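Local coordinates for protein hydrazine synthase subunit alpha (Candidatus Kuenenia stuttgartiensis, PDB 5C2V) that condenses hydroxylamine formed in the gamma subunit with ammonia to yield hydrazine, as the alpha subunit of the heme c-dependent hydrazine synthase complex, at residues 52-57 with 78-83. Sequence-based numbering, arbitrary orientation.
Sequences YIPEGS and TAFDPC
Pro54 lies on one face of the Phe80 ring. Its CD sits over the ring centre, 3.5 Å from the centroid, a CH-pi contact, and its CG leans over Phe80 CG and CD1. Phe80 CG lies between its own backbone N and carbonyl carbon (chi1 57°), and the ring meets Pro54 across its face. Tyr52 points a ring edge toward the Phe80 face, with centroids 5.9 Å apart and planes at 82°, a T-shaped pair. Ile53 CG2 borders the same ring at CE1. Thr78 grips the type II turn from Pro54 to Ser57 with both branches. Its OG1 accepts a hydrogen bond from Gly56 N (3.2 Å, 157° at the hydrogen). Its CG2, anti to the backbone N, lies against the Pro54 carbonyl. Ala79 N donates to Ser57 O at 2.8 Å. Gly56 also touches the bound trimethyl glycine. Tyr52 OH is hydrogen-bonded to Asp44. The loop leading into strand 58-63 of one four-stranded antiparallel sheet thus packs on strand 76-84, an outermost strand of the next. This is consistent with a junction between neighbouring blades of the N-terminal six-bladed beta-propeller. Strands 31-37, 124-131 and 381-387 also touch Phe80.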
loop_
_atom_site.group_PDB
_atom_site.type_symbol
_atom_site.label_atom_id
_atom_site.label_comp_id
_atom_site.label_asym_id
_atom_site.label_seq_id
_atom_site.Cartn_x
_atom_site.Cartn_y
_atom_site.Cartn_z
ATOM N N TYR D 52 -22.580 -3.269 -18.760
ATOM C CA TYR D 52 -23.804 -3.282 -17.986
ATOM C C TYR D 52 -24.984 -3.269 -18.936
ATOM O O TYR D 52 -25.227 -2.282 -19.629
ATOM C CB TYR D 52 -23.812 -2.075 -17.040
ATOM C CG TYR D 52 -25.072 -1.853 -16.237
ATOM C CD1 TYR D 52 -25.367 -2.643 -15.134
ATOM C CD2 TYR D 52 -25.941 -0.816 -16.550
ATOM C CE1 TYR D 52 -26.510 -2.427 -14.386
ATOM C CE2 TYR D 52 -27.084 -0.590 -15.807
ATOM C CZ TYR D 52 -27.364 -1.399 -14.728
ATOM O OH TYR D 52 -28.503 -1.178 -13.987
ATOM N N ILE D 53 -25.725 -4.367 -18.954
ATOM C CA ILE D 53 -26.884 -4.491 -19.819
ATOM C C ILE D 53 -28.011 -5.052 -18.977
ATOM O O ILE D 53 -28.260 -6.256 -18.983
ATOM C CB ILE D 53 -26.619 -5.399 -21.038
ATOM C CG1 ILE D 53 -25.295 -5.031 -21.713
ATOM C CG2 ILE D 53 -27.766 -5.303 -22.035
ATOM C CD1 ILE D 53 -24.970 -5.873 -22.925
ATOM N N PRO D 54 -28.696 -4.169 -18.241
ATOM C CA PRO D 54 -29.723 -4.579 -17.284
ATOM C C PRO D 54 -30.929 -5.159 -18.008
ATOM O O PRO D 54 -31.930 -4.476 -18.196
ATOM C CB PRO D 54 -30.070 -3.275 -16.562
ATOM C CG PRO D 54 -29.724 -2.204 -17.534
ATOM C CD PRO D 54 -28.522 -2.707 -18.275
ATOM N N GLU D 55 -30.800 -6.411 -18.434
ATOM C CA GLU D 55 -31.831 -7.093 -19.207
ATOM C C GLU D 55 -33.197 -7.035 -18.531
ATOM O O GLU D 55 -33.332 -7.360 -17.350
ATOM C CB GLU D 55 -31.425 -8.549 -19.446
ATOM C CG GLU D 55 -32.475 -9.388 -20.151
ATOM C CD GLU D 55 -31.979 -10.783 -20.475
ATOM O OE1 GLU D 55 -30.775 -10.931 -20.779
ATOM O OE2 GLU D 55 -32.789 -11.731 -20.421
ATOM N N GLY D 56 -34.204 -6.611 -19.289
ATOM C CA GLY D 56 -35.558 -6.501 -18.781
ATOM C C GLY D 56 -35.835 -5.181 -18.084
ATOM O O GLY D 56 -36.750 -5.085 -17.267
ATOM N N SER D 57 -35.048 -4.160 -18.411
ATOM C CA SER D 57 -35.195 -2.851 -17.781
ATOM C C SER D 57 -35.908 -1.858 -18.684
ATOM O O SER D 57 -35.773 -1.902 -19.907
ATOM C CB SER D 57 -33.834 -2.289 -17.381
ATOM O OG SER D 57 -33.154 -3.193 -16.534
ATOM N N THR D 78 -34.793 -4.276 -23.432
ATOM C CA THR D 78 -33.868 -3.687 -22.473
ATOM C C THR D 78 -33.592 -2.233 -22.830
ATOM O O THR D 78 -33.188 -1.935 -23.952
ATOM C CB THR D 78 -32.536 -4.458 -22.423
ATOM O OG1 THR D 78 -32.781 -5.824 -22.064
ATOM C CG2 THR D 78 -31.591 -3.829 -21.410
ATOM N N ALA D 79 -33.821 -1.328 -21.884
ATOM C CA ALA D 79 -33.556 0.088 -22.114
ATOM C C ALA D 79 -33.034 0.774 -20.856
ATOM O O ALA D 79 -33.561 0.567 -19.762
ATOM C CB ALA D 79 -34.803 0.779 -22.611
ATOM N N PHE D 80 -32.008 1.604 -21.022
ATOM C CA PHE D 80 -31.356 2.255 -19.889
ATOM C C PHE D 80 -30.482 3.432 -20.329
ATOM O O PHE D 80 -30.444 3.781 -21.510
ATOM C CB PHE D 80 -30.517 1.241 -19.105
ATOM C CG PHE D 80 -29.469 0.544 -19.931
ATOM C CD1 PHE D 80 -29.806 -0.522 -20.751
ATOM C CD2 PHE D 80 -28.146 0.947 -19.877
ATOM C CE1 PHE D 80 -28.844 -1.164 -21.509
ATOM C CE2 PHE D 80 -27.180 0.308 -20.633
ATOM C CZ PHE D 80 -27.529 -0.749 -21.449
ATOM N N ASP D 81 -29.790 4.032 -19.362
ATOM C CA ASP D 81 -28.904 5.180 -19.586
ATOM C C ASP D 81 -29.586 6.379 -20.250
ATOM O O ASP D 81 -29.267 6.720 -21.387
ATOM C CB ASP D 81 -27.696 4.760 -20.428
ATOM C CG ASP D 81 -26.668 3.988 -19.629
ATOM O OD1 ASP D 81 -26.618 4.168 -18.394
ATOM O OD2 ASP D 81 -25.908 3.204 -20.234
ATOM N N PRO D 82 -30.525 7.026 -19.538
ATOM C CA PRO D 82 -31.187 8.217 -20.082
ATOM C C PRO D 82 -30.283 9.450 -20.088
ATOM O O PRO D 82 -29.574 9.688 -19.112
ATOM C CB PRO D 82 -32.373 8.432 -19.126
ATOM C CG PRO D 82 -32.432 7.200 -18.257
ATOM C CD PRO D 82 -31.036 6.685 -18.202
ATOM N N CYS D 83 -30.310 10.220 -21.173
ATOM C CA CYS D 83 -29.669 11.534 -21.196
ATOM C C CYS D 83 -30.546 12.537 -21.938
ATOM O O CYS D 83 -30.840 12.350 -23.117
ATOM C CB CYS D 83 -28.287 11.454 -21.846
ATOM S SG CYS D 83 -27.306 12.967 -21.701
#